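Local coordinates for NANS (YJHS), A 9-O-acetyl N-acetylneuraminic acid esterase (Escherichia coli O157:H7 EDL933, PDB 3PT5), which probably hydrolyses the 9-O-acetyl group of 9-O-acetyl-N-acetylneuraminate, an alternative sialic acid of host mucosal sites on which the bacterium can then grow, at residues A[190-200]-A[246-257]; A[230-238]-A[263-271]. One frame throughout, in Å; residues are numbered along the deposited sequence.

Overall arrangement
Contacts 1 and 2 are centred about 15 Å apart and illustrate how an SGNH-type α/β fold ties a loop beyond one strand to the last strands of its sheet. The segments alternate along the chain: strand 233-236 is followed by helix 240-245 and then helix 247-253, which packs on loop 190-200 in contact 1, and the chain then returns as strand 265-268 to close contact 2. Probable hydrogen bonds join the two, Tyr250 OH to Asp237 OD1 (2.6 Å) and Glu192 OE2 to Thr238 OG1 (2.7 Å). Glu192 and Gly191 also bond Asn31 and Gln29, which flank the serine likely to be the nucleophile in this family, so contact 1 probably adjoins the active site.

Contact 1. Residues A[190-200]-A[246-257]; sequences QGEFDLMTSDY and FPHAYEAIYGNY
Leu195 is the central bump, its CD2 pressed into a hollow of helix 247-253 floored by backbone and ringed by Ala249, Tyr250, Ile253 and the edge of the Tyr254 ring. CD2 lies 3.3 Å from Tyr250 N, close enough to rest on the helix backbone itself. With CD1 anti to CA (chi2 170°), the other methyl, CD2, is the one turned into the hollow. The helix answers with bumps of its own. Ala249 CB settles 3.3 Å from Leu195 O, with the Tyr200 ring on another flank, and Ile253 CD1 plugs the dip between Asp194, Leu195 and Tyr200, 3.7 Å from Tyr200 O. Tyr200 lays its CD1 3.6 Å from Ala249 CA, while Ala252 CB meets the same ring at its edge. At the outer side, Met196 sets its CG over one face of Phe246, 4.1 Å from the ring centroid, in a CH-pi contact; SD lies obliquely to the ring as a Met-aromatic partner.

Where the loop leaves its strand, the fit depends on Gly191, whose bare CA allows Ile253 CG2 and the Tyr254 ring to close in. Tyr257 OH donates to Gln190 O at 2.7 Å, approaching from well above the carbonyl plane (48° out of it). Tyr254 OH donates instead to a water, which in turn donates to Glu192 OE2, an oxygen also bonded by Thr238 and Asn31. The Gln190 amide is fixed at both ends, NE2 giving to Asp194 OD2 at 3.0 Å and OE1 bonding His203. Asp194 OD2 also takes the backbone N of Phe136, and OD1 bonds Thr137.

Trp242 of helix 240-245 packs on Glu192, Leu195 and Met196, His203 of helix 203-218 touches Asp194, Ile253 and Tyr257, and Phe267 of strand 265-268 meets Tyr250 and Tyr257.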
loop_
_atom_site.group_PDB
_atom_site.type_symbol
_atom_site.label_atom_id
_atom_site.label_comp_id
_atom_site.label_asym_id
_atom_site.label_seq_id
_atom_site.Cartn_x
_atom_site.Cartn_y
_atom_site.Cartn_z
ATOM N N GLN A 190 -0.162 -8.168 -3.042
ATOM C CA GLN A 190 0.941 -8.668 -3.833
ATOM C C GLN A 190 0.570 -10.006 -4.443
ATOM O O GLN A 190 -0.214 -10.771 -3.876
ATOM C CB GLN A 190 2.152 -8.840 -2.935
ATOM C CG GLN A 190 3.457 -9.040 -3.676
ATOM C CD GLN A 190 3.671 -10.469 -4.103
ATOM O OE1 GLN A 190 3.234 -11.382 -3.424
ATOM N NE2 GLN A 190 4.371 -10.670 -5.224
ATOM N N GLY A 191 1.132 -10.261 -5.616
ATOM C CA GLY A 191 0.995 -11.556 -6.268
ATOM C C GLY A 191 1.054 -11.467 -7.764
ATOM O O GLY A 191 1.431 -12.435 -8.443
ATOM N N GLU A 192 0.692 -10.295 -8.290
ATOM C CA GLU A 192 0.488 -10.115 -9.742
ATOM C C GLU A 192 1.648 -10.661 -10.574
ATOM O O GLU A 192 1.427 -11.415 -11.513
ATOM C CB GLU A 192 0.355 -8.637 -10.062
ATOM C CG GLU A 192 -1.016 -8.028 -9.716
ATOM C CD GLU A 192 -1.122 -7.498 -8.293
ATOM O OE1 GLU A 192 -0.196 -7.672 -7.478
ATOM O OE2 GLU A 192 -2.199 -6.890 -7.977
ATOM N N PHE A 193 2.870 -10.236 -10.272
ATOM C CA PHE A 193 4.005 -10.672 -11.132
ATOM C C PHE A 193 4.278 -12.154 -10.983
ATOM O O PHE A 193 4.671 -12.830 -11.950
ATOM C CB PHE A 193 5.263 -9.844 -10.881
ATOM C CG PHE A 193 5.325 -8.595 -11.707
ATOM C CD1 PHE A 193 4.157 -7.933 -12.091
ATOM C CD2 PHE A 193 6.550 -8.080 -12.114
ATOM C CE1 PHE A 193 4.212 -6.791 -12.856
ATOM C CE2 PHE A 193 6.603 -6.935 -12.895
ATOM C CZ PHE A 193 5.449 -6.295 -13.267
ATOM N N ASP A 194 4.052 -12.670 -9.791
ATOM C CA ASP A 194 4.229 -14.119 -9.566
ATOM C C ASP A 194 3.224 -14.971 -10.355
ATOM O O ASP A 194 3.515 -16.123 -10.675
ATOM C CB ASP A 194 4.217 -14.461 -8.074
ATOM C CG ASP A 194 5.495 -14.020 -7.369
ATOM O OD1 ASP A 194 6.605 -14.412 -7.816
ATOM O OD2 ASP A 194 5.411 -13.296 -6.360
ATOM N N LEU A 195 2.069 -14.407 -10.689
ATOM C CA LEU A 195 1.089 -15.104 -11.521
ATOM C C LEU A 195 1.635 -15.479 -12.884
ATOM O O LEU A 195 1.149 -16.412 -13.521
ATOM C CB LEU A 195 -0.139 -14.241 -11.766
ATOM C CG LEU A 195 -0.986 -13.820 -10.582
ATOM C CD1 LEU A 195 -2.008 -12.774 -11.049
ATOM C CD2 LEU A 195 -1.679 -15.016 -10.010
ATOM N N MET A 196 2.616 -14.715 -13.354
ATOM C CA MET A 196 3.134 -14.851 -14.711
ATOM C C MET A 196 4.253 -15.858 -14.850
ATOM O O MET A 196 4.560 -16.270 -15.966
ATOM C CB MET A 196 3.642 -13.493 -15.206
ATOM C CG MET A 196 2.540 -12.486 -15.349
ATOM S SD MET A 196 3.126 -11.016 -16.192
ATOM C CE MET A 196 3.798 -10.103 -14.859
ATOM N N THR A 197 4.908 -16.199 -13.732
ATOM C CA THR A 197 6.150 -16.983 -13.823
ATOM C C THR A 197 5.841 -18.479 -13.858
ATOM O O THR A 197 4.768 -18.923 -13.423
ATOM C CB THR A 197 7.197 -16.672 -12.699
ATOM O OG1 THR A 197 6.790 -17.296 -11.480
ATOM C CG2 THR A 197 7.370 -15.180 -12.464
ATOM N N SER A 198 6.784 -19.251 -14.383
ATOM C CA SER A 198 6.599 -20.704 -14.452
ATOM C C SER A 198 6.664 -21.287 -13.034
ATOM O O SER A 198 6.162 -22.390 -12.779
ATOM C CB SER A 198 7.646 -21.352 -15.369
ATOM O OG SER A 198 8.938 -21.233 -14.811
ATOM N N ASP A 199 7.249 -20.530 -12.116
ATOM C CA ASP A 199 7.360 -20.943 -10.711
ATOM C C ASP A 199 6.263 -20.379 -9.776
ATOM O O ASP A 199 6.467 -20.273 -8.564
ATOM C CB ASP A 199 8.753 -20.589 -10.200
ATOM C CG ASP A 199 9.111 -21.330 -8.931
ATOM O OD1 ASP A 199 8.730 -22.519 -8.787
ATOM O OD2 ASP A 199 9.756 -20.701 -8.067
ATOM N N TYR A 200 5.101 -20.034 -10.326
ATOM C CA TYR A 200 4.022 -19.422 -9.531
ATOM C C TYR A 200 3.609 -20.262 -8.331
ATOM O O TYR A 200 3.151 -19.725 -7.324
ATOM C CB TYR A 200 2.785 -19.194 -10.411
ATOM C CG TYR A 200 2.049 -20.475 -10.743
ATOM C CD1 TYR A 200 0.976 -20.902 -9.969
ATOM C CD2 TYR A 200 2.466 -21.277 -11.812
ATOM C CE1 TYR A 200 0.313 -22.083 -10.253
ATOM C CE2 TYR A 200 1.815 -22.456 -12.100
ATOM C CZ TYR A 200 0.736 -22.849 -11.320
ATOM O OH TYR A 200 0.100 -24.026 -11.616
ATOM N N PHE A 246 -4.744 -15.081 -15.848
ATOM C CA PHE A 246 -3.903 -16.051 -15.150
ATOM C C PHE A 246 -4.773 -16.790 -14.103
ATOM O O PHE A 246 -4.452 -16.791 -12.929
ATOM C CB PHE A 246 -2.677 -15.357 -14.503
ATOM C CG PHE A 246 -1.939 -14.451 -15.439
ATOM C CD1 PHE A 246 -0.975 -14.957 -16.322
ATOM C CD2 PHE A 246 -2.265 -13.099 -15.519
ATOM C CE1 PHE A 246 -0.304 -14.123 -17.220
ATOM C CE2 PHE A 246 -1.603 -12.253 -16.419
ATOM C CZ PHE A 246 -0.629 -12.767 -17.278
ATOM N N PRO A 247 -5.869 -17.449 -14.552
ATOM C CA PRO A 247 -6.812 -18.045 -13.602
ATOM C C PRO A 247 -6.220 -19.186 -12.746
ATOM O O PRO A 247 -6.504 -19.294 -11.535
ATOM C CB PRO A 247 -7.953 -18.552 -14.509
ATOM C CG PRO A 247 -7.315 -18.786 -15.829
ATOM C CD PRO A 247 -6.229 -17.732 -15.956
ATOM N N HIS A 248 -5.398 -20.033 -13.358
ATOM C CA HIS A 248 -4.777 -21.144 -12.642
ATOM C C HIS A 248 -3.800 -20.652 -11.586
ATOM O O HIS A 248 -3.838 -21.084 -10.429
ATOM C CB HIS A 248 -4.068 -22.089 -13.609
ATOM C CG HIS A 248 -3.739 -23.415 -13.005
ATOM N ND1 HIS A 248 -2.470 -23.747 -12.571
ATOM C CD2 HIS A 248 -4.520 -24.491 -12.747
ATOM C CE1 HIS A 248 -2.488 -24.968 -12.067
ATOM N NE2 HIS A 248 -3.717 -25.441 -12.163
ATOM N N ALA A 249 -2.954 -19.701 -11.973
ATOM C CA ALA A 249 -2.025 -19.117 -11.027
ATOM C C ALA A 249 -2.768 -18.283 -9.971
ATOM O O ALA A 249 -2.383 -18.268 -8.828
ATOM C CB ALA A 249 -0.993 -18.280 -11.752
ATOM N N TYR A 250 -3.817 -17.565 -10.367
ATOM C CA TYR A 250 -4.599 -16.795 -9.409
ATOM C C TYR A 250 -5.198 -17.679 -8.298
ATOM O O TYR A 250 -5.144 -17.346 -7.101
ATOM C CB TYR A 250 -5.662 -15.963 -10.162
ATOM C CG TYR A 250 -6.573 -15.270 -9.231
ATOM C CD1 TYR A 250 -6.208 -14.048 -8.657
ATOM C CD2 TYR A 250 -7.792 -15.842 -8.871
ATOM C CE1 TYR A 250 -7.050 -13.416 -7.745
ATOM C CE2 TYR A 250 -8.644 -15.209 -7.967
ATOM C CZ TYR A 250 -8.261 -14.002 -7.403
ATOM O OH TYR A 250 -9.130 -13.399 -6.522
ATOM N N GLU A 251 -5.725 -18.832 -8.701
ATOM C CA GLU A 251 -6.304 -19.785 -7.773
ATOM C C GLU A 251 -5.255 -20.262 -6.752
ATOM O O GLU A 251 -5.551 -20.362 -5.565
ATOM C CB GLU A 251 -6.870 -20.965 -8.572
ATOM C CG GLU A 251 -7.388 -22.104 -7.716
ATOM C CD GLU A 251 -8.478 -22.928 -8.410
ATOM O OE1 GLU A 251 -8.275 -23.386 -9.568
ATOM O OE2 GLU A 251 -9.543 -23.111 -7.776
ATOM N N ALA A 252 -4.022 -20.500 -7.204
ATOM C CA ALA A 252 -2.963 -20.949 -6.297
ATOM C C ALA A 252 -2.508 -19.829 -5.374
ATOM O O ALA A 252 -2.482 -19.977 -4.137
ATOM C CB ALA A 252 -1.797 -21.506 -7.062
ATOM N N ILE A 253 -2.195 -18.683 -5.972
ATOM C CA ILE A 253 -1.602 -17.596 -5.212
ATOM C C ILE A 253 -2.592 -16.875 -4.308
ATOM O O ILE A 253 -2.362 -16.734 -3.090
ATOM C CB ILE A 253 -0.851 -16.635 -6.136
ATOM C CG1 ILE A 253 0.324 -17.394 -6.764
ATOM C CG2 ILE A 253 -0.416 -15.346 -5.374
ATOM C CD1 ILE A 253 1.218 -16.617 -7.740
ATOM N N TYR A 254 -3.689 -16.424 -4.907
ATOM C CA TYR A 254 -4.670 -15.658 -4.147
ATOM C C TYR A 254 -5.571 -16.583 -3.342
ATOM O O TYR A 254 -6.095 -16.186 -2.293
ATOM C CB TYR A 254 -5.446 -14.683 -5.052
ATOM C CG TYR A 254 -4.594 -13.483 -5.432
ATOM C CD1 TYR A 254 -4.726 -12.272 -4.755
ATOM C CD2 TYR A 254 -3.639 -13.561 -6.436
ATOM C CE1 TYR A 254 -3.930 -11.176 -5.063
ATOM C CE2 TYR A 254 -2.815 -12.466 -6.754
ATOM C CZ TYR A 254 -2.981 -11.266 -6.077
ATOM O OH TYR A 254 -2.193 -10.161 -6.382
ATOM N N GLY A 255 -5.693 -17.833 -3.770
ATOM C CA GLY A 255 -6.426 -18.808 -2.964
ATOM C C GLY A 255 -5.720 -19.037 -1.637
ATOM O O GLY A 255 -6.371 -19.211 -0.593
ATOM N N ASN A 256 -4.395 -18.964 -1.651
ATOM C CA ASN A 256 -3.622 -19.144 -0.446
ATOM C C ASN A 256 -3.838 -18.024 0.585
ATOM O O ASN A 256 -3.542 -18.180 1.767
ATOM C CB ASN A 256 -2.146 -19.301 -0.774
ATOM C CG ASN A 256 -1.327 -19.634 0.448
ATOM O OD1 ASN A 256 -1.574 -20.653 1.127
ATOM N ND2 ASN A 256 -0.326 -18.802 0.731
ATOM N N TYR A 257 -4.333 -16.884 0.129
ATOM C CA TYR A 257 -4.681 -15.789 1.046
ATOM C C TYR A 257 -6.020 -16.044 1.737
ATOM O O TYR A 257 -6.322 -15.408 2.742
ATOM C CB TYR A 257 -4.768 -14.471 0.292
ATOM C CG TYR A 257 -3.445 -13.980 -0.268
ATOM C CD1 TYR A 257 -2.258 -14.066 0.470
ATOM C CD2 TYR A 257 -3.385 -13.396 -1.528
ATOM C CE1 TYR A 257 -1.033 -13.610 -0.064
ATOM C CE2 TYR A 257 -2.184 -12.928 -2.059
ATOM C CZ TYR A 257 -1.015 -13.024 -1.338
ATOM O OH TYR A 257 0.169 -12.563 -1.896
HETATM O O HOH W 1 -3.006 -7.700 -5.310
#

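Contact 2. Residues A[230-238]-A[263-271]; sequences DAPWFCGDT and ANIIFVDFQ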
loop_
_atom_site.group_PDB
_atom_site.type_symbol
_atom_site.label_atom_id
_atom_site.label_comp_id
_atom_site.label_asym_id
_atom_site.label_seq_id
_atom_site.Cartn_x
_atom_site.Cartn_y
_atom_site.Cartn_z
ATOM N N ASP A 230 0.472 -12.843 16.538
ATOM C CA ASP A 230 0.223 -13.110 15.127
ATOM C C ASP A 230 -0.587 -11.943 14.554
ATOM O O ASP A 230 -1.768 -12.101 14.201
ATOM C CB ASP A 230 -0.577 -14.404 14.949
ATOM C CG ASP A 230 0.251 -15.658 15.195
ATOM O OD1 ASP A 230 1.508 -15.590 15.193
ATOM O OD2 ASP A 230 -0.380 -16.722 15.373
ATOM N N ALA A 231 0.066 -10.789 14.420
ATOM C CA ALA A 231 -0.609 -9.584 13.945
ATOM C C ALA A 231 -1.253 -9.901 12.592
ATOM O O ALA A 231 -0.639 -10.576 11.768
ATOM C CB ALA A 231 0.370 -8.430 13.837
ATOM N N PRO A 232 -2.505 -9.443 12.369
ATOM C CA PRO A 232 -3.186 -9.725 11.120
ATOM C C PRO A 232 -2.507 -9.152 9.865
ATOM O O PRO A 232 -1.999 -8.018 9.858
ATOM C CB PRO A 232 -4.559 -9.063 11.294
ATOM C CG PRO A 232 -4.356 -7.997 12.289
ATOM C CD PRO A 232 -3.269 -8.506 13.213
ATOM N N TRP A 233 -2.532 -9.965 8.832
ATOM C CA TRP A 233 -2.214 -9.564 7.468
ATOM C C TRP A 233 -3.531 -9.522 6.710
ATOM O O TRP A 233 -4.174 -10.540 6.507
ATOM C CB TRP A 233 -1.249 -10.538 6.792
ATOM C CG TRP A 233 0.141 -10.352 7.279
ATOM C CD1 TRP A 233 0.542 -10.376 8.576
ATOM C CD2 TRP A 233 1.324 -10.134 6.489
ATOM N NE1 TRP A 233 1.903 -10.179 8.663
ATOM C CE2 TRP A 233 2.411 -10.028 7.391
ATOM C CE3 TRP A 233 1.567 -10.009 5.113
ATOM C CZ2 TRP A 233 3.733 -9.789 6.958
ATOM C CZ3 TRP A 233 2.886 -9.787 4.678
ATOM C CH2 TRP A 233 3.946 -9.684 5.599
ATOM N N PHE A 234 -3.903 -8.325 6.287
ATOM C CA PHE A 234 -5.070 -8.101 5.452
ATOM C C PHE A 234 -4.616 -8.129 4.011
ATOM O O PHE A 234 -3.915 -7.228 3.536
ATOM C CB PHE A 234 -5.718 -6.773 5.805
ATOM C CG PHE A 234 -6.131 -6.695 7.231
ATOM C CD1 PHE A 234 -7.340 -7.264 7.654
ATOM C CD2 PHE A 234 -5.286 -6.111 8.162
ATOM C CE1 PHE A 234 -7.723 -7.192 9.010
ATOM C CE2 PHE A 234 -5.649 -6.039 9.509
ATOM C CZ PHE A 234 -6.862 -6.599 9.935
ATOM N N CYS A 235 -4.930 -9.233 3.357
ATOM C CA CYS A 235 -4.356 -9.490 2.035
ATOM C C CYS A 235 -5.409 -9.159 0.986
ATOM O O CYS A 235 -6.482 -9.775 0.939
ATOM C CB CYS A 235 -3.916 -10.948 1.936
ATOM S SG CYS A 235 -2.670 -11.365 3.125
ATOM N N GLY A 236 -5.124 -8.172 0.149
ATOM C CA GLY A 236 -6.098 -7.708 -0.821
ATOM C C GLY A 236 -6.051 -8.452 -2.139
ATOM O O GLY A 236 -5.019 -8.987 -2.558
ATOM N N ASP A 237 -7.188 -8.433 -2.810
ATOM C CA ASP A 237 -7.339 -9.030 -4.131
ATOM C C ASP A 237 -6.625 -8.191 -5.219
ATOM O O ASP A 237 -5.935 -7.185 -4.929
ATOM C CB ASP A 237 -8.851 -9.139 -4.411
ATOM C CG ASP A 237 -9.228 -10.294 -5.359
ATOM O OD1 ASP A 237 -8.329 -10.968 -5.913
ATOM O OD2 ASP A 237 -10.454 -10.516 -5.541
ATOM N N THR A 238 -6.766 -8.611 -6.466
ATOM C CA THR A 238 -6.154 -7.904 -7.589
ATOM C C THR A 238 -7.242 -7.558 -8.616
ATOM O O THR A 238 -8.432 -7.811 -8.370
ATOM C CB THR A 238 -5.003 -8.725 -8.201
ATOM O OG1 THR A 238 -4.325 -7.939 -9.200
ATOM C CG2 THR A 238 -5.492 -10.017 -8.793
ATOM N N ALA A 263 -2.446 -18.411 11.130
ATOM C CA ALA A 263 -3.511 -17.663 11.794
ATOM C C ALA A 263 -3.551 -16.220 11.269
ATOM O O ALA A 263 -2.514 -15.644 10.916
ATOM C CB ALA A 263 -3.269 -17.658 13.310
ATOM N N ASN A 264 -4.760 -15.656 11.231
ATOM C CA ASN A 264 -4.956 -14.222 11.035
ATOM C C ASN A 264 -4.465 -13.734 9.686
ATOM O O ASN A 264 -3.846 -12.686 9.582
ATOM C CB ASN A 264 -4.342 -13.433 12.191
ATOM C CG ASN A 264 -5.007 -13.753 13.518
ATOM O OD1 ASN A 264 -6.182 -14.158 13.558
ATOM N ND2 ASN A 264 -4.270 -13.569 14.600
ATOM N N ILE A 265 -4.790 -14.504 8.659
ATOM C CA ILE A 265 -4.557 -14.075 7.300
ATOM C C ILE A 265 -5.947 -13.788 6.770
ATOM O O ILE A 265 -6.764 -14.711 6.622
ATOM C CB ILE A 265 -3.808 -15.149 6.456
ATOM C CG1 ILE A 265 -2.494 -15.585 7.139
ATOM C CG2 ILE A 265 -3.597 -14.658 4.991
ATOM C CD1 ILE A 265 -1.381 -14.522 7.230
ATOM N N ILE A 266 -6.225 -12.507 6.501
ATOM C CA ILE A 266 -7.589 -12.095 6.192
ATOM C C ILE A 266 -7.664 -11.586 4.753
ATOM O O ILE A 266 -7.049 -10.576 4.419
ATOM C CB ILE A 266 -8.090 -11.040 7.192
ATOM C CG1 ILE A 266 -8.060 -11.592 8.623
ATOM C CG2 ILE A 266 -9.522 -10.586 6.882
ATOM C CD1 ILE A 266 -6.931 -11.052 9.411
ATOM N N PHE A 267 -8.414 -12.310 3.924
ATOM C CA PHE A 267 -8.586 -11.950 2.523
ATOM C C PHE A 267 -9.575 -10.808 2.368
ATOM O O PHE A 267 -10.719 -10.854 2.867
ATOM C CB PHE A 267 -9.050 -13.152 1.704
ATOM C CG PHE A 267 -9.147 -12.881 0.239
ATOM C CD1 PHE A 267 -8.016 -12.540 -0.517
ATOM C CD2 PHE A 267 -10.366 -13.018 -0.407
ATOM C CE1 PHE A 267 -8.144 -12.315 -1.911
ATOM C CE2 PHE A 267 -10.487 -12.781 -1.774
ATOM C CZ PHE A 267 -9.387 -12.458 -2.517
ATOM N N VAL A 268 -9.131 -9.761 1.680
ATOM C CA VAL A 268 -9.958 -8.595 1.455
ATOM C C VAL A 268 -10.268 -8.484 -0.034
ATOM O O VAL A 268 -9.362 -8.286 -0.820
ATOM C CB VAL A 268 -9.253 -7.282 1.961
ATOM C CG1 VAL A 268 -10.133 -6.095 1.681
ATOM C CG2 VAL A 268 -8.936 -7.367 3.435
ATOM N N ASP A 269 -11.540 -8.591 -0.431
ATOM C CA ASP A 269 -11.862 -8.420 -1.836
ATOM C C ASP A 269 -12.786 -7.249 -2.137
ATOM O O ASP A 269 -13.306 -6.618 -1.214
ATOM C CB ASP A 269 -12.324 -9.747 -2.459
ATOM C CG ASP A 269 -13.647 -10.221 -1.935
ATOM O OD1 ASP A 269 -14.235 -9.597 -1.028
ATOM O OD2 ASP A 269 -14.123 -11.260 -2.468
ATOM N N PHE A 270 -12.965 -6.922 -3.422
ATOM C CA PHE A 270 -13.603 -5.649 -3.783
ATOM C C PHE A 270 -14.757 -5.787 -4.748
ATOM O O PHE A 270 -15.561 -4.859 -4.911
ATOM C CB PHE A 270 -12.554 -4.726 -4.433
ATOM C CG PHE A 270 -11.220 -4.738 -3.715
ATOM C CD1 PHE A 270 -11.136 -4.302 -2.407
ATOM C CD2 PHE A 270 -10.047 -5.224 -4.355
ATOM C CE1 PHE A 270 -9.928 -4.322 -1.716
ATOM C CE2 PHE A 270 -8.814 -5.259 -3.649
ATOM C CZ PHE A 270 -8.762 -4.796 -2.329
ATOM N N GLN A 271 -14.813 -6.918 -5.449
ATOM C CA GLN A 271 -15.871 -7.053 -6.427
ATOM C C GLN A 271 -16.335 -8.493 -6.580
ATOM O O GLN A 271 -15.718 -9.433 -6.027
ATOM C CB GLN A 271 -15.511 -6.379 -7.753
ATOM C CG GLN A 271 -14.307 -6.882 -8.433
ATOM C CD GLN A 271 -13.670 -5.900 -9.464
ATOM O OE1 GLN A 271 -12.491 -6.018 -9.706
ATOM N NE2 GLN A 271 -14.457 -5.002 -10.111
HETATM O O HOH W 2 -12.083 -8.368 -5.686
HETATM O O HOH W 3 -10.939 -6.762 -7.530
#
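The Phe267 ring leans on the neighbouring strand's end, its CZ 3.6 Å from Asp237 CG and the carboxylate turned 61° against it; Asp237 OD1 lies in the ring plane at the edge. Phe267 CG is anti to its backbone N (chi1 -176°), bringing the ring to Asp237. Phe270 has Val268 O over one face and a water at its edge, and brings CE2 to 3.7 Å from Asp237 N. Trp233 has Ala231 O in plane at its edge and meets Phe214 edge-to-face; its CB touches Ile265 CD1. On the sheet face opposite Trp233, Cys235 and Phe267, Phe234 and Ile266 run side by side, Phe234 CD1 to Ile266 CB 3.9 Å, and Val268 CG2 packs against Phe234 CB.

Main-chain bonds set the parallel register, Ile266 N to Trp233 O (2.8 Å) nearly straight at 178°. Asn264 ND2 also bonds Asp230 O at 2.9 Å. Asp237 OD2 salt-bridges Lys243 and accepts from a water that Phe270 N also holds, while OD1 bonds Tyr250 OH.

Strand 233-236 bonds on its other edge to strand 182-189, while 265-268 is an edge strand. Helix 203-218 covers the Trp233 and Cys235 face and helix 315-335 the Phe234 face, completing an α/β/α sandwich.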